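PDB 3DT5: uncharacterized protein AF_0924 from Archaeoglobus fulgidus, which is of unknown function, its C-terminal domain, described here, being a small mainly helical unit of a predicted membrane protein that binds a calcium ion in the crystal. Local coordinates for residues D45-I50 with M68-K73; D21-F26 with E107-Y112; A81-Y86 with W128-K133. All coordinates share one frame; numbering follows the deposited sequence. Where two conformers were deposited one is given.

Contact 1 of 3, residues D45-I50 with M68-K73. With CA (calcium ion), chain B.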
loop_
_atom_site.group_PDB
_atom_site.type_symbol
_atom_site.label_atom_id
_atom_site.label_comp_id
_atom_site.label_asym_id
_atom_site.label_seq_id
_atom_site.Cartn_x
_atom_site.Cartn_y
_atom_site.Cartn_z
ATOM N N ASP A 45 -9.457 8.653 -3.703
ATOM C CA ASP A 45 -8.627 9.583 -4.475
ATOM C C ASP A 45 -7.176 9.596 -3.974
ATOM O O ASP A 45 -6.210 9.712 -4.788
ATOM C CB ASP A 45 -9.191 10.995 -4.472
ATOM C CG ASP A 45 -10.483 11.118 -5.277
ATOM O OD1 ASP A 45 -10.618 10.493 -6.360
ATOM O OD2 ASP A 45 -11.364 11.854 -4.803
ATOM N N GLU A 46 -6.998 9.464 -2.660
ATOM C CA GLU A 46 -5.641 9.335 -2.108
ATOM C C GLU A 46 -4.905 8.086 -2.603
ATOM O O GLU A 46 -3.733 8.156 -2.929
ATOM C CB GLU A 46 -5.633 9.373 -0.573
ATOM C CG GLU A 46 -6.073 10.713 0.017
ATOM C CD GLU A 46 -6.450 10.584 1.493
ATOM O OE1 GLU A 46 -6.340 9.458 2.052
ATOM O OE2 GLU A 46 -6.860 11.598 2.088
ATOM N N ILE A 47 -5.596 6.948 -2.688
ATOM C CA ILE A 47 -5.021 5.769 -3.289
ATOM C C ILE A 47 -4.702 6.031 -4.772
ATOM O O ILE A 47 -3.613 5.681 -5.236
ATOM C CB ILE A 47 -5.970 4.523 -3.151
ATOM C CG1 ILE A 47 -6.140 4.151 -1.652
ATOM C CG2 ILE A 47 -5.439 3.293 -3.955
ATOM C CD1 ILE A 47 -7.244 3.182 -1.440
ATOM N N GLU A 48 -5.641 6.606 -5.526
ATOM C CA GLU A 48 -5.344 6.918 -6.931
ATOM C C GLU A 48 -4.090 7.745 -7.071
ATOM O O GLU A 48 -3.255 7.490 -7.954
ATOM C CB GLU A 48 -6.492 7.725 -7.577
ATOM C CG GLU A 48 -7.632 6.892 -7.951
ATOM C CD GLU A 48 -7.340 6.092 -9.203
ATOM O OE1 GLU A 48 -6.723 6.629 -10.154
ATOM O OE2 GLU A 48 -7.727 4.928 -9.217
ATOM N N THR A 49 -3.972 8.753 -6.209
ATOM C CA THR A 49 -2.804 9.609 -6.178
ATOM C C THR A 49 -1.529 8.872 -5.856
ATOM O O THR A 49 -0.503 9.043 -6.554
ATOM C CB THR A 49 -3.003 10.744 -5.166
ATOM O OG1 THR A 49 -4.065 11.547 -5.661
ATOM C CG2 THR A 49 -1.713 11.642 -5.061
ATOM N N ILE A 50 -1.577 8.013 -4.837
ATOM C CA ILE A 50 -0.368 7.199 -4.510
ATOM C C ILE A 50 0.109 6.344 -5.690
ATOM O O ILE A 50 1.312 6.248 -5.957
ATOM C CB ILE A 50 -0.582 6.337 -3.227
ATOM C CG1 ILE A 50 -0.680 7.256 -2.016
ATOM C CG2 ILE A 50 0.552 5.319 -3.042
ATOM C CD1 ILE A 50 -1.278 6.538 -0.764
HETATM N N MSE A 68 -2.612 0.567 -12.038
HETATM C CA MSE A 68 -2.622 1.989 -12.383
HETATM C C MSE A 68 -3.902 2.686 -11.946
HETATM O O MSE A 68 -3.949 3.907 -11.844
HETATM C CB MSE A 68 -2.598 2.121 -13.910
HETATM C CG MSE A 68 -1.807 3.295 -14.375
HETATM SE SE MSE A 68 0.047 2.783 -14.136
HETATM C CE MSE A 68 -0.090 0.818 -14.263
ATOM N N HIS A 69 -4.948 1.901 -11.758
ATOM C CA HIS A 69 -6.299 2.402 -11.549
ATOM C C HIS A 69 -6.916 1.694 -10.362
ATOM O O HIS A 69 -6.630 0.534 -10.128
ATOM C CB HIS A 69 -7.179 2.141 -12.772
ATOM C CG HIS A 69 -6.716 2.828 -14.017
ATOM N ND1 HIS A 69 -6.783 4.193 -14.184
ATOM C CD2 HIS A 69 -6.181 2.339 -15.164
ATOM C CE1 HIS A 69 -6.299 4.519 -15.372
ATOM N NE2 HIS A 69 -5.915 3.414 -15.983
ATOM N N PHE A 70 -7.778 2.370 -9.616
ATOM C CA PHE A 70 -8.366 1.731 -8.428
ATOM C C PHE A 70 -9.827 2.172 -8.183
ATOM O O PHE A 70 -10.673 1.326 -7.880
ATOM C CB PHE A 70 -7.546 2.038 -7.164
ATOM C CG PHE A 70 -8.221 1.565 -5.893
ATOM C CD1 PHE A 70 -8.280 0.204 -5.597
ATOM C CD2 PHE A 70 -8.851 2.477 -5.039
ATOM C CE1 PHE A 70 -8.943 -0.244 -4.430
ATOM C CE2 PHE A 70 -9.518 2.026 -3.874
ATOM C CZ PHE A 70 -9.541 0.659 -3.591
ATOM N N LYS A 71 -10.072 3.475 -8.275
ATOM C CA LYS A 71 -11.344 4.111 -7.891
ATOM C C LYS A 71 -12.574 3.367 -8.387
ATOM O O LYS A 71 -13.538 3.190 -7.649
ATOM C CB LYS A 71 -11.459 5.486 -8.566
ATOM C CG LYS A 71 -10.860 6.622 -7.840
ATOM C CD LYS A 71 -11.107 7.935 -8.610
ATOM C CE LYS A 71 -12.574 8.356 -8.606
ATOM N NZ LYS A 71 -12.838 9.595 -7.774
ATOM N N PHE A 72 -12.586 3.045 -9.679
ATOM C CA PHE A 72 -13.775 2.462 -10.247
ATOM C C PHE A 72 -13.791 0.935 -10.209
ATOM O O PHE A 72 -14.640 0.309 -10.832
ATOM C CB PHE A 72 -14.012 3.050 -11.645
ATOM C CG PHE A 72 -14.197 4.546 -11.623
ATOM C CD1 PHE A 72 -15.283 5.117 -10.949
ATOM C CD2 PHE A 72 -13.267 5.396 -12.230
ATOM C CE1 PHE A 72 -15.463 6.523 -10.903
ATOM C CE2 PHE A 72 -13.417 6.813 -12.186
ATOM C CZ PHE A 72 -14.525 7.376 -11.536
ATOM N N LYS A 73 -12.877 0.342 -9.448
ATOM C CA LYS A 73 -12.790 -1.109 -9.348
ATOM C C LYS A 73 -13.312 -1.619 -8.030
ATOM O O LYS A 73 -13.527 -2.820 -7.869
ATOM C CB LYS A 73 -11.329 -1.614 -9.478
ATOM C CG LYS A 73 -10.495 -1.073 -10.645
ATOM C CD LYS A 73 -11.047 -1.428 -11.940
ATOM C CE LYS A 73 -9.889 -1.762 -12.871
ATOM N NZ LYS A 73 -9.757 -0.726 -13.874
HETATM CA CA CA B . -15.133 3.255 -5.915
HETATM O O HOH W 1 -9.288 5.041 -12.101
#
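E48 and K71 cross at about a right angle, and the carboxylate of E48 reaches past the lysine to grip the loop backbone on either side of F70 CA. Traced from its root, K71 keeps its CB 3.8 Å from E48 OE2. K71 CG then comes within 3.2 Å of E48 CG, shorter than usual for two methylene carbons and to be read with caution. K71 CD passes D45 OD1 at 3.4 Å, and a bend at chi3 turns CE out of the extended line of the chain. K71 NZ ends 2.8 Å from D45 OD1, a salt bridge that meets the carboxylate on its syn side, 18° out of plane.

E48 owes its reach to a chain bent at chi2. Its OE2 accepts from F70 N at 2.6 Å, nearly along the C-O axis, and from K71 N on the anti side. The K71 N-H bond is the straighter, 169° against 137°. A water donates to this oxygen at longer range; the two N-H groups would probably do most to stabilise a negative charge there.

The contact ties helix 43-52 to the loop that leads into strand 74-75, and this loop forms part of the calcium site. K71 O binds the calcium ion at 2.4 Å, alongside E44, A74 and D75. K71 thus has its N-H held by E48 while its own carbonyl O binds the metal; E44 comes from the same helix as E48.

On the buried side I47 and F70 meet through apolar carbons, with I47 CD1 3.5 Å from F70 CE2 and I47 CG2 against F70 CD2 and CG. The rings of W83, F34 and W94 each meet F70 edge-to-face.

Contact 2 of 3, residues D21-F26 with E107-Y112. With EDO (1,2-ethanediol), chain C.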
loop_
_atom_site.group_PDB
_atom_site.type_symbol
_atom_site.label_atom_id
_atom_site.label_comp_id
_atom_site.label_asym_id
_atom_site.label_seq_id
_atom_site.Cartn_x
_atom_site.Cartn_y
_atom_site.Cartn_z
ATOM N N ASP A 21 11.111 9.705 3.233
ATOM C CA ASP A 21 10.053 10.155 2.301
ATOM C C ASP A 21 9.378 8.958 1.600
ATOM O O ASP A 21 8.172 8.979 1.402
ATOM C CB ASP A 21 10.554 11.116 1.219
ATOM C CG ASP A 21 10.908 12.493 1.757
ATOM O OD1 ASP A 21 10.540 12.809 2.908
ATOM O OD2 ASP A 21 11.561 13.261 1.022
ATOM N N ARG A 22 10.154 7.948 1.213
ATOM C CA ARG A 22 9.563 6.763 0.612
ATOM C C ARG A 22 8.590 6.107 1.624
ATOM O O ARG A 22 7.450 5.771 1.255
ATOM C CB ARG A 22 10.641 5.766 0.146
ATOM C CG ARG A 22 11.602 6.296 -0.921
ATOM C CD ARG A 22 12.541 5.116 -1.331
ATOM N NE ARG A 22 11.833 4.173 -2.198
ATOM C CZ ARG A 22 12.189 2.904 -2.426
ATOM N NH1 ARG A 22 13.319 2.386 -1.938
ATOM N NH2 ARG A 22 11.437 2.161 -3.220
ATOM N N LEU A 23 9.045 5.861 2.853
ATOM C CA LEU A 23 8.197 5.266 3.887
ATOM C C LEU A 23 6.967 6.115 4.179
ATOM O O LEU A 23 5.832 5.606 4.234
ATOM C CB LEU A 23 8.973 5.031 5.189
ATOM C CG LEU A 23 10.133 4.034 5.042
ATOM C CD1 LEU A 23 10.991 4.062 6.325
ATOM C CD2 LEU A 23 9.614 2.602 4.776
ATOM N N GLU A 24 7.174 7.416 4.382
ATOM C CA GLU A 24 6.093 8.257 4.860
ATOM C C GLU A 24 5.130 8.666 3.759
ATOM O O GLU A 24 3.975 8.922 4.040
ATOM C CB GLU A 24 6.608 9.509 5.552
ATOM C CG GLU A 24 7.295 9.223 6.893
ATOM C CD GLU A 24 7.940 10.479 7.497
ATOM O OE1 GLU A 24 7.752 11.606 6.949
ATOM O OE2 GLU A 24 8.621 10.347 8.548
ATOM N N LYS A 25 5.596 8.773 2.524
ATOM C CA LYS A 25 4.720 9.340 1.481
ATOM C C LYS A 25 4.157 8.215 0.601
ATOM O O LYS A 25 3.240 8.447 -0.174
ATOM C CB LYS A 25 5.448 10.390 0.608
ATOM C CG LYS A 25 5.891 11.679 1.392
ATOM C CD LYS A 25 6.675 12.581 0.446
ATOM C CE LYS A 25 7.106 13.838 1.129
ATOM N NZ LYS A 25 7.032 14.995 0.168
ATOM N N PHE A 26 4.737 7.029 0.685
ATOM C CA PHE A 26 4.305 5.949 -0.197
ATOM C C PHE A 26 3.937 4.687 0.584
ATOM O O PHE A 26 2.767 4.336 0.633
ATOM C CB PHE A 26 5.368 5.633 -1.292
ATOM C CG PHE A 26 4.880 4.569 -2.262
ATOM C CD1 PHE A 26 4.123 4.919 -3.390
ATOM C CD2 PHE A 26 5.104 3.237 -1.987
ATOM C CE1 PHE A 26 3.611 3.952 -4.277
ATOM C CE2 PHE A 26 4.593 2.223 -2.862
ATOM C CZ PHE A 26 3.844 2.595 -3.989
ATOM N N GLU A 107 11.830 -4.351 3.419
ATOM C CA GLU A 107 13.215 -4.139 2.983
ATOM C C GLU A 107 13.587 -2.659 3.154
ATOM O O GLU A 107 14.669 -2.330 3.607
ATOM C CB GLU A 107 13.426 -4.589 1.524
ATOM C CG GLU A 107 14.840 -4.164 1.046
ATOM C CD GLU A 107 15.311 -4.917 -0.184
ATOM O OE1 GLU A 107 16.251 -4.417 -0.848
ATOM O OE2 GLU A 107 14.755 -6.001 -0.484
ATOM N N VAL A 108 12.693 -1.745 2.803
ATOM C CA VAL A 108 13.009 -0.312 2.962
ATOM C C VAL A 108 13.180 0.009 4.450
ATOM O O VAL A 108 14.091 0.769 4.847
ATOM C CB VAL A 108 11.934 0.615 2.278
ATOM C CG1 VAL A 108 12.260 2.112 2.522
ATOM C CG2 VAL A 108 11.916 0.360 0.763
ATOM N N LEU A 109 12.340 -0.573 5.298
ATOM C CA LEU A 109 12.550 -0.404 6.756
ATOM C C LEU A 109 13.971 -0.886 7.170
ATOM O O LEU A 109 14.671 -0.177 7.910
ATOM C CB LEU A 109 11.531 -1.218 7.545
ATOM C CG LEU A 109 10.249 -0.551 7.945
ATOM C CD1 LEU A 109 9.547 -1.502 8.903
ATOM C CD2 LEU A 109 10.586 0.797 8.627
ATOM N N LYS A 110 14.360 -2.091 6.718
ATOM C CA LYS A 110 15.720 -2.659 7.021
ATOM C C LYS A 110 16.819 -1.709 6.542
ATOM O O LYS A 110 17.783 -1.443 7.262
ATOM C CB LYS A 110 15.959 -4.057 6.426
ATOM C CG LYS A 110 14.994 -5.177 6.873
ATOM C CD LYS A 110 15.427 -6.616 6.384
ATOM C CE LYS A 110 14.235 -7.474 5.775
ATOM N NZ LYS A 110 14.114 -7.486 4.182
ATOM N N GLU A 111 16.649 -1.180 5.329
ATOM C CA GLU A 111 17.591 -0.217 4.761
ATOM C C GLU A 111 17.674 1.085 5.575
ATOM O O GLU A 111 18.766 1.675 5.738
ATOM C CB GLU A 111 17.207 0.053 3.304
ATOM C CG GLU A 111 17.369 -1.232 2.474
ATOM C CD GLU A 111 16.971 -1.057 1.014
ATOM O OE1 GLU A 111 15.982 -0.323 0.734
ATOM O OE2 GLU A 111 17.608 -1.685 0.164
ATOM N N TYR A 112 16.526 1.532 6.072
ATOM C CA TYR A 112 16.480 2.699 6.921
ATOM C C TYR A 112 17.313 2.479 8.198
ATOM O O TYR A 112 18.100 3.352 8.592
ATOM C CB TYR A 112 15.023 3.030 7.307
ATOM C CG TYR A 112 15.009 4.228 8.239
ATOM C CD1 TYR A 112 15.128 5.517 7.726
ATOM C CD2 TYR A 112 14.978 4.063 9.627
ATOM C CE1 TYR A 112 15.163 6.627 8.553
ATOM C CE2 TYR A 112 15.014 5.179 10.485
ATOM C CZ TYR A 112 15.112 6.454 9.918
ATOM O OH TYR A 112 15.157 7.581 10.710
HETATM C C1 EDO C . 13.026 -1.905 -1.421
HETATM O O1 EDO C . 13.693 -2.957 -2.116
HETATM C C2 EDO C . 12.102 -1.219 -2.438
HETATM O O2 EDO C . 12.893 -0.328 -3.176
#
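L23 and V108 lie alongside each other, pointing opposite ways, where helices 16-35 and 88-116 pack, and their methyls make the tight part of the contact. L23 CD2 lies 3.5 Å from V108 CG1, which also touches L23 CG. V108 CG1 stands anti to its backbone N (chi1 177°), and this puts the other methyl, CG2, on the R22 side. The other branch of L23 has a looser fit: its CD1 is 4.0 Å from L109 CD2, in a right-angled crossing, and farther still from Y112 CB. Beyond these, I19 and F105 from the same two helices add to the apolar layer, while Y112 OH bonds to E20.

R22 borders the polar side. V108 CG2 sits over one face of its guanidinium, 3.7 Å from NH1, the two side chains crossing at about a right angle. An ethanediol molecule, probably from the crystallisation liquor, lies at the guanidinium edge in plane, its O2 accepting from R22 NH1 at 3.0 Å and from R22 NH2 at 2.9 Å. The diol's C1 also rests 3.3 Å from V108 CG2, and its O1 approaches E107. R22 NE bonds to L57 O. An alanine here, lacking the guanidinium, would probably leave L57 O without its donor and V108 CG2 without the flat group now lying against it. E111 OE1 stays 4.6 Å from R22 NH1, no salt bridge, though the opposite charge may favour the guanidinium there.

The segment axes approach to 10.5 Å with N-to-C directions 142° apart, a wide, splayed antiparallel crossing; with no hydrogen bond between the segments, leucine and valine methyls join the helices, the R22 guanidinium against V108 on one flank, as is typical of antiparallel helix pairs in a small helical bundle.

Contact 3 of 3, residues A81-Y86 with W128-K133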
loop_
_atom_site.group_PDB
_atom_site.type_symbol
_atom_site.label_atom_id
_atom_site.label_comp_id
_atom_site.label_asym_id
_atom_site.label_seq_id
_atom_site.Cartn_x
_atom_site.Cartn_y
_atom_site.Cartn_z
ATOM N N ALA A 81 -15.218 -2.135 6.727
ATOM C CA ALA A 81 -13.850 -1.727 6.503
ATOM C C ALA A 81 -13.261 -2.395 5.250
ATOM O O ALA A 81 -12.135 -2.058 4.845
ATOM C CB ALA A 81 -12.966 -2.044 7.763
ATOM N N ASN A 82 -13.977 -3.349 4.640
ATOM C CA ASN A 82 -13.387 -4.053 3.497
ATOM C C ASN A 82 -13.622 -3.287 2.238
ATOM O O ASN A 82 -14.689 -2.684 2.073
ATOM C CB ASN A 82 -13.992 -5.446 3.291
ATOM C CG ASN A 82 -13.610 -6.405 4.403
ATOM O OD1 ASN A 82 -12.494 -6.353 4.960
ATOM N ND2 ASN A 82 -14.570 -7.240 4.795
ATOM N N TRP A 83 -12.615 -3.320 1.355
ATOM C CA TRP A 83 -12.778 -2.858 -0.009
ATOM C C TRP A 83 -13.454 -4.008 -0.782
ATOM O O TRP A 83 -12.949 -5.119 -0.810
ATOM C CB TRP A 83 -11.418 -2.537 -0.654
ATOM C CG TRP A 83 -10.756 -1.311 -0.091
ATOM C CD1 TRP A 83 -9.674 -1.279 0.782
ATOM C CD2 TRP A 83 -11.128 0.038 -0.335
ATOM N NE1 TRP A 83 -9.349 0.040 1.073
ATOM C CE2 TRP A 83 -10.207 0.863 0.370
ATOM C CE3 TRP A 83 -12.123 0.647 -1.141
ATOM C CZ2 TRP A 83 -10.296 2.271 0.365
ATOM C CZ3 TRP A 83 -12.170 2.064 -1.185
ATOM C CH2 TRP A 83 -11.261 2.848 -0.440
ATOM N N THR A 84 -14.613 -3.725 -1.376
ATOM C CA THR A 84 -15.328 -4.734 -2.160
ATOM C C THR A 84 -14.928 -4.514 -3.607
ATOM O O THR A 84 -15.178 -3.435 -4.161
ATOM C CB THR A 84 -16.865 -4.579 -2.047
ATOM O OG1 THR A 84 -17.258 -4.926 -0.716
ATOM C CG2 THR A 84 -17.612 -5.543 -3.038
ATOM N N PHE A 85 -14.315 -5.527 -4.212
ATOM C CA PHE A 85 -13.962 -5.474 -5.635
ATOM C C PHE A 85 -15.101 -6.063 -6.451
ATOM O O PHE A 85 -15.695 -7.072 -6.052
ATOM C CB PHE A 85 -12.685 -6.265 -5.915
ATOM C CG PHE A 85 -11.451 -5.530 -5.544
ATOM C CD1 PHE A 85 -10.979 -5.558 -4.216
ATOM C CD2 PHE A 85 -10.799 -4.717 -6.468
ATOM C CE1 PHE A 85 -9.847 -4.840 -3.841
ATOM C CE2 PHE A 85 -9.657 -4.012 -6.093
ATOM C CZ PHE A 85 -9.173 -4.075 -4.773
ATOM N N TYR A 86 -15.387 -5.463 -7.593
ATOM C CA TYR A 86 -16.452 -5.989 -8.458
ATOM C C TYR A 86 -15.992 -7.105 -9.375
ATOM O O TYR A 86 -16.784 -7.942 -9.722
ATOM C CB TYR A 86 -17.166 -4.874 -9.215
ATOM C CG TYR A 86 -17.779 -3.885 -8.242
ATOM C CD1 TYR A 86 -18.831 -4.266 -7.410
ATOM C CD2 TYR A 86 -17.252 -2.585 -8.110
ATOM C CE1 TYR A 86 -19.356 -3.400 -6.495
ATOM C CE2 TYR A 86 -17.773 -1.712 -7.210
ATOM C CZ TYR A 86 -18.834 -2.116 -6.390
ATOM O OH TYR A 86 -19.378 -1.188 -5.480
ATOM N N TRP A 128 -5.108 -7.923 4.743
ATOM C CA TRP A 128 -5.557 -6.943 3.747
ATOM C C TRP A 128 -7.087 -6.845 3.824
ATOM O O TRP A 128 -7.778 -7.877 3.899
ATOM C CB TRP A 128 -5.108 -7.374 2.365
ATOM C CG TRP A 128 -3.609 -7.479 2.267
ATOM C CD1 TRP A 128 -2.886 -8.544 1.806
ATOM C CD2 TRP A 128 -2.660 -6.470 2.654
ATOM N NE1 TRP A 128 -1.529 -8.252 1.858
ATOM C CE2 TRP A 128 -1.367 -6.986 2.377
ATOM C CE3 TRP A 128 -2.775 -5.162 3.159
ATOM C CZ2 TRP A 128 -0.197 -6.230 2.597
ATOM C CZ3 TRP A 128 -1.599 -4.400 3.367
ATOM C CH2 TRP A 128 -0.337 -4.950 3.097
ATOM N N LEU A 129 -7.610 -5.636 3.854
ATOM C CA LEU A 129 -9.065 -5.448 3.985
ATOM C C LEU A 129 -9.696 -5.415 2.569
ATOM O O LEU A 129 -10.182 -4.371 2.106
ATOM C CB LEU A 129 -9.371 -4.178 4.771
ATOM C CG LEU A 129 -8.908 -4.243 6.244
ATOM C CD1 LEU A 129 -9.114 -2.947 6.918
ATOM C CD2 LEU A 129 -9.585 -5.347 7.084
ATOM N N ILE A 130 -9.623 -6.556 1.882
ATOM C CA ILE A 130 -10.075 -6.651 0.513
ATOM C C ILE A 130 -10.951 -7.905 0.340
ATOM O O ILE A 130 -10.750 -8.914 1.023
ATOM C CB ILE A 130 -8.893 -6.667 -0.484
ATOM C CG1 ILE A 130 -7.920 -7.854 -0.234
ATOM C CG2 ILE A 130 -8.143 -5.258 -0.521
ATOM C CD1 ILE A 130 -6.891 -8.052 -1.364
ATOM N N GLY A 131 -11.898 -7.844 -0.588
ATOM C CA GLY A 131 -12.817 -8.986 -0.831
ATOM C C GLY A 131 -13.455 -8.895 -2.194
ATOM O O GLY A 131 -13.406 -7.851 -2.832
ATOM N N TYR A 132 -14.022 -9.994 -2.679
ATOM C CA TYR A 132 -14.909 -9.866 -3.819
ATOM C C TYR A 132 -16.174 -10.738 -3.718
ATOM O O TYR A 132 -17.109 -10.510 -4.481
ATOM C CB TYR A 132 -14.164 -10.141 -5.133
ATOM C CG TYR A 132 -13.772 -11.570 -5.270
ATOM C CD1 TYR A 132 -14.564 -12.484 -5.979
ATOM C CD2 TYR A 132 -12.629 -12.033 -4.642
ATOM C CE1 TYR A 132 -14.180 -13.850 -6.072
ATOM C CE2 TYR A 132 -12.227 -13.378 -4.726
ATOM C CZ TYR A 132 -12.991 -14.277 -5.430
ATOM O OH TYR A 132 -12.561 -15.581 -5.478
ATOM N N LYS A 133 -16.211 -11.727 -2.818
ATOM C CA LYS A 133 -17.359 -12.670 -2.794
ATOM C C LYS A 133 -18.294 -12.607 -1.576
ATOM O O LYS A 133 -18.080 -13.310 -0.568
ATOM C CB LYS A 133 -16.938 -14.120 -3.115
ATOM C CG LYS A 133 -15.782 -14.687 -2.297
ATOM C CD LYS A 133 -15.811 -16.212 -2.428
ATOM C CE LYS A 133 -14.404 -16.835 -2.480
ATOM N NZ LYS A 133 -14.531 -18.284 -2.963
#
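Strands 83-85 and 130-131 run parallel, the touching segments diverging by 35°, with W83 bridged to I130 and T84 to G131. Three backbone hydrogen bonds alternate between them: W83 N to L129 O at 2.8 Å, G131 N to W83 O and F85 N to G131 O, the last two at 2.9 Å. The first is nearly straight at its hydrogen (177°), although its donor stands above the carbonyl plane of L129; the G131 bond is bent to 134° at the hydrogen. Both L129 O and W83 O also receive a CA-H...O contact, from N82 CA and I130 CA respectively.

F85 and I130 carry much of the apolar side. Methyl CG2 of I130 meets the edge of the F85 ring in plane, 3.8 Å from CE1. I130 CG1 lies between the backbone N and the carbonyl carbon, which leaves CG2 anti to the carbonyl carbon. G131 O comes to the same ring's edge, 3.6 Å from CD1, while also accepting from F85 N.

This is one edge of a three-stranded mixed sheet in which 83-85 is central, strand 74-75 pairing antiparallel on its other side. The two parallel strands are joined through helix 88-116, a beta-alpha-beta connection with a long loop before the second strand; F91 of that helix touches I130, and W94 meets the F85 ring.

W83, on the same face as I130, sends NE1 to A33 O, while L129 O lies at the edge of its indole, 3.4 Å from CD1. Before the strands, L129 CB packs on A81 O, and its CD2 reaches N82 OD1, these two side chains crossing at about a right angle.

How the contacts relate
Contacts 1 and 3 touch: F70 and W83 pack together with I47 beside them; in addition K73 O is probably bonded to Y86 N, joining the calcium-binding loop to the sheet. Contact 2 lies across the chain's centre, about 21 Å from contact 1 and 26 Å from contact 3 between centres. Helix 16-35 reaches contact 1 through F26 on I50, and helix 88-116 links the strands of contact 3. I47, F70, W83, F85, L23 and V108 form the buried sides, while D45, with K71 partly exposed, lies at the surface. Charges and amides join the apolar packing of contact 1, backbone bonds hold contact 3, and contact 2 has apolar side chains and the R22 guanidinium but no hydrogen bond between segments.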